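Local structure of cupin 2 conserved barrel domain protein (Leptotrichia buccalis, 3RNS) at residues A[61-67]-A[99-105]; A[79-85]-A[127-131]. The protein is of unknown function but carries a cupin domain, a small antiparallel beta-barrel fold, and its two similar halves suggest a bicupin. All coordinates share one frame; numbering follows the deposited sequence.

Contact 1. Residues A[61-67]-A[99-105]; sequences YYCFNGN and DNLKLIE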
ATOM      1  N   TYR A  61      -6.548   3.773  -2.581  1.00 34.65           N
ATOM      2  CA  TYR A  61      -5.991   2.923  -3.598  1.00 33.24           C
ATOM      3  C   TYR A  61      -4.580   3.321  -3.858  1.00 33.06           C
ATOM      4  O   TYR A  61      -4.306   4.537  -4.007  1.00 33.08           O
ATOM      5  CB  TYR A  61      -6.781   3.085  -4.897  1.00 33.61           C
ATOM      6  CG  TYR A  61      -8.157   2.476  -4.784  1.00 33.94           C
ATOM      7  CD1 TYR A  61      -8.325   1.112  -4.903  1.00 34.99           C
ATOM      8  CD2 TYR A  61      -9.277   3.258  -4.492  1.00 37.03           C
ATOM      9  CE1 TYR A  61      -9.553   0.518  -4.784  1.00 35.49           C
ATOM     10  CE2 TYR A  61     -10.526   2.672  -4.367  1.00 36.95           C
ATOM     11  CZ  TYR A  61     -10.643   1.298  -4.519  1.00 37.26           C
ATOM     12  OH  TYR A  61     -11.835   0.667  -4.363  1.00 36.92           O
ATOM     13  N   TYR A  62      -3.700   2.327  -3.921  1.00 30.84           N
ATOM     14  CA  TYR A  62      -2.339   2.518  -4.450  1.00 30.05           C
ATOM     15  C   TYR A  62      -2.192   1.635  -5.678  1.00 29.26           C
ATOM     16  O   TYR A  62      -2.435   0.411  -5.615  1.00 27.89           O
ATOM     17  CB  TYR A  62      -1.279   2.187  -3.380  1.00 29.27           C
ATOM     18  CG  TYR A  62       0.125   2.265  -3.946  1.00 31.16           C
ATOM     19  CD1 TYR A  62       0.673   3.503  -4.308  1.00 34.41           C
ATOM     20  CD2 TYR A  62       0.859   1.132  -4.227  1.00 32.01           C
ATOM     21  CE1 TYR A  62       1.900   3.609  -4.876  1.00 36.46           C
ATOM     22  CE2 TYR A  62       2.150   1.241  -4.801  1.00 36.21           C
ATOM     23  CZ  TYR A  62       2.637   2.485  -5.129  1.00 37.81           C
ATOM     24  OH  TYR A  62       3.861   2.663  -5.685  1.00 42.07           O
ATOM     25  N   CYS A  63      -1.829   2.233  -6.811  1.00 29.94           N
ATOM     26  CA  CYS A  63      -1.710   1.497  -8.071  1.00 29.81           C
ATOM     27  C   CYS A  63      -0.275   1.033  -8.262  1.00 29.78           C
ATOM     28  O   CYS A  63       0.674   1.855  -8.258  1.00 30.11           O
ATOM     29  CB  CYS A  63      -2.151   2.385  -9.236  1.00 30.48           C
ATOM     30  SG  CYS A  63      -1.910   1.662 -10.818  1.00 33.57           S
ATOM     31  N   PHE A  64      -0.099  -0.273  -8.414  1.00 30.13           N
ATOM     32  CA  PHE A  64       1.212  -0.839  -8.633  1.00 30.33           C
ATOM     33  C   PHE A  64       1.407  -1.489 -10.016  1.00 31.89           C
ATOM     34  O   PHE A  64       2.416  -2.152 -10.250  1.00 33.74           O
ATOM     35  CB  PHE A  64       1.575  -1.777  -7.443  1.00 29.41           C
ATOM     36  CG  PHE A  64       0.701  -3.009  -7.279  1.00 30.23           C
ATOM     37  CD1 PHE A  64      -0.461  -2.987  -6.477  1.00 26.70           C
ATOM     38  CD2 PHE A  64       1.102  -4.228  -7.835  1.00 30.04           C
ATOM     39  CE1 PHE A  64      -1.192  -4.105  -6.324  1.00 30.87           C
ATOM     40  CE2 PHE A  64       0.367  -5.365  -7.640  1.00 29.57           C
ATOM     41  CZ  PHE A  64      -0.789  -5.312  -6.906  1.00 30.69           C
ATOM     42  N   ASN A  65       0.478  -1.271 -10.937  1.00 31.97           N
ATOM     43  CA  ASN A  65       0.631  -1.749 -12.318  1.00 33.21           C
ATOM     44  C   ASN A  65      -0.455  -1.147 -13.147  1.00 33.37           C
ATOM     45  O   ASN A  65      -1.644  -1.125 -12.745  1.00 32.50           O
ATOM     46  CB  ASN A  65       0.494  -3.289 -12.466  1.00 33.05           C
ATOM     47  CG  ASN A  65       1.171  -3.831 -13.752  1.00 35.48           C
ATOM     48  OD1 ASN A  65       2.388  -3.897 -13.836  1.00 36.81           O
ATOM     49  ND2 ASN A  65       0.368  -4.273 -14.721  1.00 36.13           N
ATOM     50  N   GLY A  66      -0.057  -0.736 -14.343  1.00 34.13           N
ATOM     51  CA  GLY A  66      -1.005  -0.368 -15.365  1.00 34.52           C
ATOM     52  C   GLY A  66      -1.601   1.000 -15.218  1.00 35.46           C
ATOM     53  O   GLY A  66      -1.056   1.880 -14.541  1.00 33.59           O
ATOM     54  N   ASN A  67      -2.746   1.167 -15.876  1.00 37.91           N
ATOM     55  CA  ASN A  67      -3.398   2.452 -16.043  1.00 40.36           C
ATOM     56  C   ASN A  67      -4.863   2.238 -15.980  1.00 39.92           C
ATOM     57  O   ASN A  67      -5.315   1.290 -16.556  1.00 40.25           O
ATOM     58  CB  ASN A  67      -3.136   3.010 -17.465  1.00 43.03           C
ATOM     59  CG  ASN A  67      -1.723   3.441 -17.654  1.00 45.46           C
ATOM     60  OD1 ASN A  67      -1.316   4.501 -17.165  1.00 53.18           O
ATOM     61  ND2 ASN A  67      -0.943   2.613 -18.340  1.00 48.09           N
ATOM     62  N   ASP A  99      -5.568  -1.072 -19.250  1.00 44.46           N
ATOM     63  CA  ASP A  99      -4.672  -2.190 -19.521  1.00 44.96           C
ATOM     64  C   ASP A  99      -4.759  -3.082 -18.244  1.00 43.08           C
ATOM     65  O   ASP A  99      -5.802  -3.073 -17.565  1.00 43.63           O
ATOM     66  CB  ASP A  99      -3.265  -1.653 -19.762  1.00 45.77           C
ATOM     67  CG  ASP A  99      -2.792  -0.769 -18.635  1.00 48.77           C
ATOM     68  OD1 ASP A  99      -3.295  -0.947 -17.481  1.00 51.40           O
ATOM     69  OD2 ASP A  99      -1.926   0.104 -18.900  1.00 54.55           O
ATOM     70  N   ASN A 100      -3.720  -3.835 -17.889  1.00 40.96           N
ATOM     71  CA  ASN A 100      -3.813  -4.675 -16.670  1.00 39.03           C
ATOM     72  C   ASN A 100      -3.543  -3.835 -15.413  1.00 35.82           C
ATOM     73  O   ASN A 100      -2.413  -3.572 -15.073  1.00 35.77           O
ATOM     74  CB  ASN A 100      -2.841  -5.830 -16.769  1.00 39.89           C
ATOM     75  CG  ASN A 100      -2.963  -6.836 -15.585  1.00 40.78           C
ATOM     76  OD1 ASN A 100      -2.056  -7.645 -15.427  1.00 45.64           O
ATOM     77  ND2 ASN A 100      -4.066  -6.805 -14.782  1.00 39.36           N
ATOM     78  N   LEU A 101      -4.615  -3.389 -14.770  1.00 34.06           N
ATOM     79  CA  LEU A 101      -4.563  -2.472 -13.650  1.00 32.42           C
ATOM     80  C   LEU A 101      -4.509  -3.261 -12.362  1.00 31.11           C
ATOM     81  O   LEU A 101      -5.329  -4.144 -12.146  1.00 29.61           O
ATOM     82  CB  LEU A 101      -5.797  -1.597 -13.664  1.00 32.54           C
ATOM     83  CG  LEU A 101      -5.848  -0.582 -12.545  1.00 32.97           C
ATOM     84  CD1 LEU A 101      -4.664   0.444 -12.646  1.00 25.62           C
ATOM     85  CD2 LEU A 101      -7.217   0.065 -12.571  1.00 30.78           C
ATOM     86  N   LYS A 102      -3.517  -2.970 -11.527  1.00 29.15           N
ATOM     87  CA  LYS A 102      -3.409  -3.647 -10.251  1.00 28.00           C
ATOM     88  C   LYS A 102      -3.415  -2.617  -9.140  1.00 28.52           C
ATOM     89  O   LYS A 102      -2.756  -1.562  -9.227  1.00 29.59           O
ATOM     90  CB  LYS A 102      -2.153  -4.521 -10.189  1.00 27.09           C
ATOM     91  CG  LYS A 102      -2.174  -5.654 -11.254  1.00 28.14           C
ATOM     92  CD  LYS A 102      -1.003  -6.556 -11.118  1.00 28.21           C
ATOM     93  CE  LYS A 102      -0.976  -7.626 -12.230  1.00 29.35           C
ATOM     94  NZ  LYS A 102       0.229  -8.484 -12.016  1.00 27.01           N
ATOM     95  N   LEU A 103      -4.131  -2.923  -8.072  1.00 27.39           N
ATOM     96  CA  LEU A 103      -4.398  -1.929  -7.029  1.00 27.25           C
ATOM     97  C   LEU A 103      -4.289  -2.573  -5.689  1.00 27.66           C
ATOM     98  O   LEU A 103      -4.738  -3.742  -5.514  1.00 28.57           O
ATOM     99  CB  LEU A 103      -5.812  -1.409  -7.192  1.00 28.84           C
ATOM    100  CG  LEU A 103      -6.235  -0.651  -8.453  1.00 30.27           C
ATOM    101  CD1 LEU A 103      -7.714  -0.434  -8.436  1.00 31.14           C
ATOM    102  CD2 LEU A 103      -5.467   0.678  -8.593  1.00 30.55           C
ATOM    103  N   ILE A 104      -3.719  -1.850  -4.721  1.00 28.44           N
ATOM    104  CA  ILE A 104      -3.926  -2.149  -3.321  1.00 28.39           C
ATOM    105  C   ILE A 104      -5.129  -1.306  -2.883  1.00 29.32           C
ATOM    106  O   ILE A 104      -5.142  -0.097  -3.103  1.00 29.39           O
ATOM    107  CB  ILE A 104      -2.712  -1.754  -2.412  1.00 27.93           C
ATOM    108  CG1 ILE A 104      -1.395  -2.336  -2.923  1.00 28.27           C
ATOM    109  CG2 ILE A 104      -2.999  -2.198  -0.969  1.00 26.43           C
ATOM    110  CD1 ILE A 104      -0.163  -1.971  -2.077  1.00 29.62           C
ATOM    111  N   GLU A 105      -6.133  -1.925  -2.254  1.00 29.07           N
ATOM    112  CA  GLU A 105      -7.292  -1.235  -1.757  1.00 29.98           C
ATOM    113  C   GLU A 105      -7.243  -1.293  -0.226  1.00 30.47           C
ATOM    114  O   GLU A 105      -7.175  -2.360   0.341  1.00 30.33           O
ATOM    115  CB  GLU A 105      -8.607  -1.889  -2.248  1.00 31.48           C
ATOM    116  CG  GLU A 105      -9.874  -1.211  -1.702  1.00 32.64           C
ATOM    117  CD  GLU A 105     -11.171  -1.936  -2.095  1.00 36.16           C
ATOM    118  OE1 GLU A 105     -11.704  -2.705  -1.268  1.00 40.20           O
ATOM    119  OE2 GLU A 105     -11.674  -1.729  -3.226  1.00 36.87           O
TER

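Contact 2. Residues A[79-85]-A[127-131]; sequences ISNGDFL and SAFNL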
ATOM      1  N   ILE A  79      -5.684   7.185 -13.156  1.00 47.48           N
ATOM      2  CA  ILE A  79      -4.795   6.570 -12.175  1.00 44.34           C
ATOM      3  C   ILE A  79      -3.778   5.730 -12.923  1.00 42.51           C
ATOM      4  O   ILE A  79      -4.100   5.054 -13.888  1.00 43.32           O
ATOM      5  CB  ILE A  79      -5.561   5.772 -11.035  1.00 43.97           C
ATOM      6  CG1 ILE A  79      -4.609   5.444  -9.875  1.00 43.12           C
ATOM      7  CG2 ILE A  79      -6.180   4.456 -11.537  1.00 40.83           C
ATOM      8  CD1 ILE A  79      -5.319   4.904  -8.564  1.00 42.20           C
ATOM      9  N   SER A  80      -2.538   5.808 -12.471  1.00 40.98           N
ATOM     10  CA  SER A  80      -1.431   5.109 -13.095  0.60 40.43           C
ATOM     11  C   SER A  80      -0.502   4.505 -12.057  1.00 38.57           C
ATOM     12  O   SER A  80      -0.580   4.829 -10.840  1.00 37.11           O
ATOM     13  CB  SER A  80      -0.652   6.087 -13.991  0.60 42.31           C
ATOM     14  OG  SER A  80       0.349   5.388 -14.714  0.60 45.15           O
ATOM     15  N   ASN A  81       0.376   3.621 -12.511  1.00 37.69           N
ATOM     16  CA  ASN A  81       1.381   3.025 -11.630  1.00 37.92           C
ATOM     17  C   ASN A  81       2.120   4.053 -10.754  1.00 36.66           C
ATOM     18  O   ASN A  81       2.598   5.008 -11.269  1.00 37.72           O
ATOM     19  CB  ASN A  81       2.423   2.299 -12.489  1.00 38.95           C
ATOM     20  CG  ASN A  81       3.264   1.308 -11.700  1.00 41.15           C
ATOM     21  OD1 ASN A  81       4.086   0.641 -12.279  1.00 50.97           O
ATOM     22  ND2 ASN A  81       3.068   1.206 -10.397  1.00 40.07           N
ATOM     23  N   GLY A  82       2.221   3.820  -9.447  1.00 34.78           N
ATOM     24  CA  GLY A  82       2.797   4.777  -8.502  1.00 33.25           C
ATOM     25  C   GLY A  82       1.832   5.760  -7.858  1.00 33.25           C
ATOM     26  O   GLY A  82       2.202   6.520  -6.940  1.00 32.57           O
ATOM     27  N   ASP A  83       0.599   5.782  -8.328  1.00 32.74           N
ATOM     28  CA  ASP A  83      -0.356   6.761  -7.850  1.00 33.85           C
ATOM     29  C   ASP A  83      -1.145   6.267  -6.645  1.00 34.33           C
ATOM     30  O   ASP A  83      -1.459   5.084  -6.545  1.00 31.97           O
ATOM     31  CB  ASP A  83      -1.361   7.099  -8.906  1.00 34.71           C
ATOM     32  CG  ASP A  83      -0.805   7.994 -10.002  1.00 38.95           C
ATOM     33  OD1 ASP A  83       0.215   8.689  -9.791  1.00 39.88           O
ATOM     34  OD2 ASP A  83      -1.448   8.016 -11.071  1.00 41.15           O
ATOM     35  N   PHE A  84      -1.525   7.235  -5.810  1.00 34.51           N
ATOM     36  CA  PHE A  84      -2.387   7.064  -4.672  1.00 34.97           C
ATOM     37  C   PHE A  84      -3.634   7.915  -4.856  1.00 37.52           C
ATOM     38  O   PHE A  84      -3.541   9.049  -5.366  1.00 37.89           O
ATOM     39  CB  PHE A  84      -1.622   7.537  -3.460  1.00 35.45           C
ATOM     40  CG  PHE A  84      -2.321   7.294  -2.175  1.00 36.93           C
ATOM     41  CD1 PHE A  84      -3.065   8.292  -1.574  1.00 41.37           C
ATOM     42  CD2 PHE A  84      -2.240   6.064  -1.573  1.00 41.05           C
ATOM     43  CE1 PHE A  84      -3.693   8.048  -0.333  1.00 44.35           C
ATOM     44  CE2 PHE A  84      -2.883   5.810  -0.360  1.00 43.96           C
ATOM     45  CZ  PHE A  84      -3.590   6.803   0.259  1.00 41.73           C
ATOM     46  N   LEU A  85      -4.783   7.370  -4.450  1.00 37.83           N
ATOM     47  CA  LEU A  85      -6.045   8.058  -4.504  1.00 40.04           C
ATOM     48  C   LEU A  85      -6.919   7.722  -3.289  1.00 41.12           C
ATOM     49  O   LEU A  85      -7.032   6.553  -2.916  1.00 39.26           O
ATOM     50  CB  LEU A  85      -6.803   7.629  -5.773  1.00 41.08           C
ATOM     51  CG  LEU A  85      -8.212   8.208  -6.047  1.00 42.92           C
ATOM     52  CD1 LEU A  85      -8.162   9.706  -6.280  1.00 44.23           C
ATOM     53  CD2 LEU A  85      -8.771   7.528  -7.245  1.00 46.10           C
ATOM     54  N   SER A 127      -8.190  13.975  -6.414  1.00 61.92           N
ATOM     55  CA  SER A 127      -7.166  13.723  -7.437  1.00 60.89           C
ATOM     56  C   SER A 127      -6.029  12.710  -7.078  1.00 57.35           C
ATOM     57  O   SER A 127      -5.440  12.775  -5.997  1.00 57.71           O
ATOM     58  CB  SER A 127      -6.539  15.042  -7.847  1.00 62.35           C
ATOM     59  OG  SER A 127      -5.712  14.816  -8.963  1.00 63.93           O
ATOM     60  N   ALA A 128      -5.727  11.781  -7.993  1.00 54.23           N
ATOM     61  CA  ALA A 128      -4.636  10.811  -7.804  1.00 50.39           C
ATOM     62  C   ALA A 128      -3.291  11.529  -7.933  1.00 49.65           C
ATOM     63  O   ALA A 128      -3.147  12.435  -8.742  1.00 50.80           O
ATOM     64  CB  ALA A 128      -4.721   9.708  -8.819  1.00 48.61           C
ATOM     65  N   PHE A 129      -2.312  11.131  -7.130  1.00 46.41           N
ATOM     66  CA  PHE A 129      -0.984  11.705  -7.201  1.00 44.96           C
ATOM     67  C   PHE A 129       0.112  10.648  -7.006  1.00 42.10           C
ATOM     68  O   PHE A 129      -0.111   9.626  -6.338  1.00 38.59           O
ATOM     69  CB  PHE A 129      -0.842  12.818  -6.145  1.00 46.13           C
ATOM     70  CG  PHE A 129      -1.159  12.368  -4.758  1.00 45.00           C
ATOM     71  CD1 PHE A 129      -2.467  12.358  -4.306  1.00 47.61           C
ATOM     72  CD2 PHE A 129      -0.162  11.941  -3.915  1.00 44.72           C
ATOM     73  CE1 PHE A 129      -2.779  11.907  -3.040  1.00 47.06           C
ATOM     74  CE2 PHE A 129      -0.450  11.512  -2.649  1.00 45.16           C
ATOM     75  CZ  PHE A 129      -1.768  11.503  -2.200  1.00 46.95           C
ATOM     76  N   ASN A 130       1.298  10.919  -7.548  1.00 40.79           N
ATOM     77  CA  ASN A 130       2.434  10.021  -7.393  1.00 39.36           C
ATOM     78  C   ASN A 130       2.913  10.071  -5.959  1.00 38.63           C
ATOM     79  O   ASN A 130       3.246  11.130  -5.424  1.00 39.16           O
ATOM     80  CB  ASN A 130       3.558  10.355  -8.398  1.00 40.29           C
ATOM     81  CG  ASN A 130       4.723   9.380  -8.312  1.00 41.97           C
ATOM     82  OD1 ASN A 130       5.597   9.500  -7.442  1.00 42.09           O
ATOM     83  ND2 ASN A 130       4.717   8.379  -9.174  1.00 39.82           N
ATOM     84  N   LEU A 131       2.946   8.902  -5.314  1.00 36.96           N
ATOM     85  CA  LEU A 131       3.233   8.822  -3.904  1.00 36.12           C
ATOM     86  C   LEU A 131       4.714   9.071  -3.590  1.00 36.13           C
ATOM     87  O   LEU A 131       5.019   9.822  -2.674  1.00 35.86           O
ATOM     88  CB  LEU A 131       2.806   7.448  -3.395  1.00 35.88           C
ATOM     89  CG  LEU A 131       2.538   7.273  -1.939  1.00 35.68           C
ATOM     90  CD1 LEU A 131       1.601   8.331  -1.440  1.00 36.06           C
ATOM     91  CD2 LEU A 131       1.970   5.883  -1.752  1.00 35.32           C
TER
HETATM   92  O   HOH W   1       2.349   7.880 -10.806  1.00 44.58           O

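Contact 1. Residues A[61-67]-A[99-105]
Tyr61 and Glu105 run side by side and point the same way, their ring and carboxylate planes 79° apart. Tyr61 OH donates to Glu105 OE2 at 2.7 Å, meeting it on the anti side and out of the carboxylate plane, while Glu105 OE1 turns to Tyr38 OH. Phe64 has its CG between the backbone N and the carbonyl carbon (chi1 64°), which swings the ring back across the pair: Lys102 CB sits over one face, 3.8 Å from the ring centroid, a CH-pi contact. Phe64 N reaches Lys102 O at 3.1 Å, and Lys102 N goes on to Asn65 O. Asp99 grips Asn67 like a fork, its OD1 using the syn lone pair for Asn67 N at 2.7 Å and its OD2 taking Asn67 ND2 at 2.8 Å, nearly straight at 163°. Replacing Asp99 by a leucine would probably leave Asn67 N and ND2 without these acceptors. Beside this fork Gly66 has positive phi, and a CB on it would clash with Asn100 O and Asp99 OD1. The pair lies mid-sheet: strand 37-44 flanks 101-108, strand 83-87 flanks 59-65, and Ile95 of strand 93-97 packs on Tyr61, Leu101 and Leu103.

Contact 2. Residues A[79-85]-A[127-131]
Phe129 O accepts the backbone N-H of Phe84, with Phe84 N 2.8 Å away, and the CA-H of Asp83 comes to the same oxygen, with Asp83 CA at 3.2 Å. The return bond runs from Phe129 N to Phe84 O at 3.0 Å, so the two residues form a hydrogen-bonded antiparallel pair. Their side chains leave on one face and point the same way, Phe84 CD1 meeting Phe129 CZ at 3.5 Å with the ring planes at 58°. Phe129 holds its CG between backbone N and carbonyl carbon (chi1 55°), which folds the ring back so that Phe84 O lies over one of its faces. This short strand 129-130 forms an edge of the larger sheet of the N-terminal barrel, consistent with a cupin-like fold, beside a type II turn from Ser80 to Asp83. Gly82, at the turn's third position, has positive phi, and a side chain there would strike Asn130 ND2. Its O takes Leu131 N almost head-on at 3.0 Å, the N-H...O angle being 172°. Asp83 N bonds to Ser80 O to close the turn, and Asp83 OD2 also accepts Ser80 N, at 2.8 Å. A water that accepts from Asn130 ND2 at 2.9 Å also donates to Asn81 O, while Asn130 OD1 takes the N-H of Glu133.

Overall arrangement
Both contacts pair strands of the same six-stranded sheet, while residues 79-80 and Asn67 lie on strands of the four-stranded one. Contact 1 pairs two inner strands and has mostly buried residues, whereas contact 2 adds the edge strand 129-130 and includes exposed positions such as Asn81. Strands 59-65 and 83-87 are neighbours, and the contacts meet directly where Gly82 N lies 2.8 Å from Cys63 O and Tyr61 N lies 2.8 Å from Leu85 O, probably hydrogen bonds. The areas buried are 781 Å² and 444 Å². Contact 1 adds side-chain hydrogen bonds to its backbone ladder, one between strands and the others to residues 99-100; in contact 2 the direct bonds between segments are backbone ones, supplemented by a water bridge and an aromatic pair.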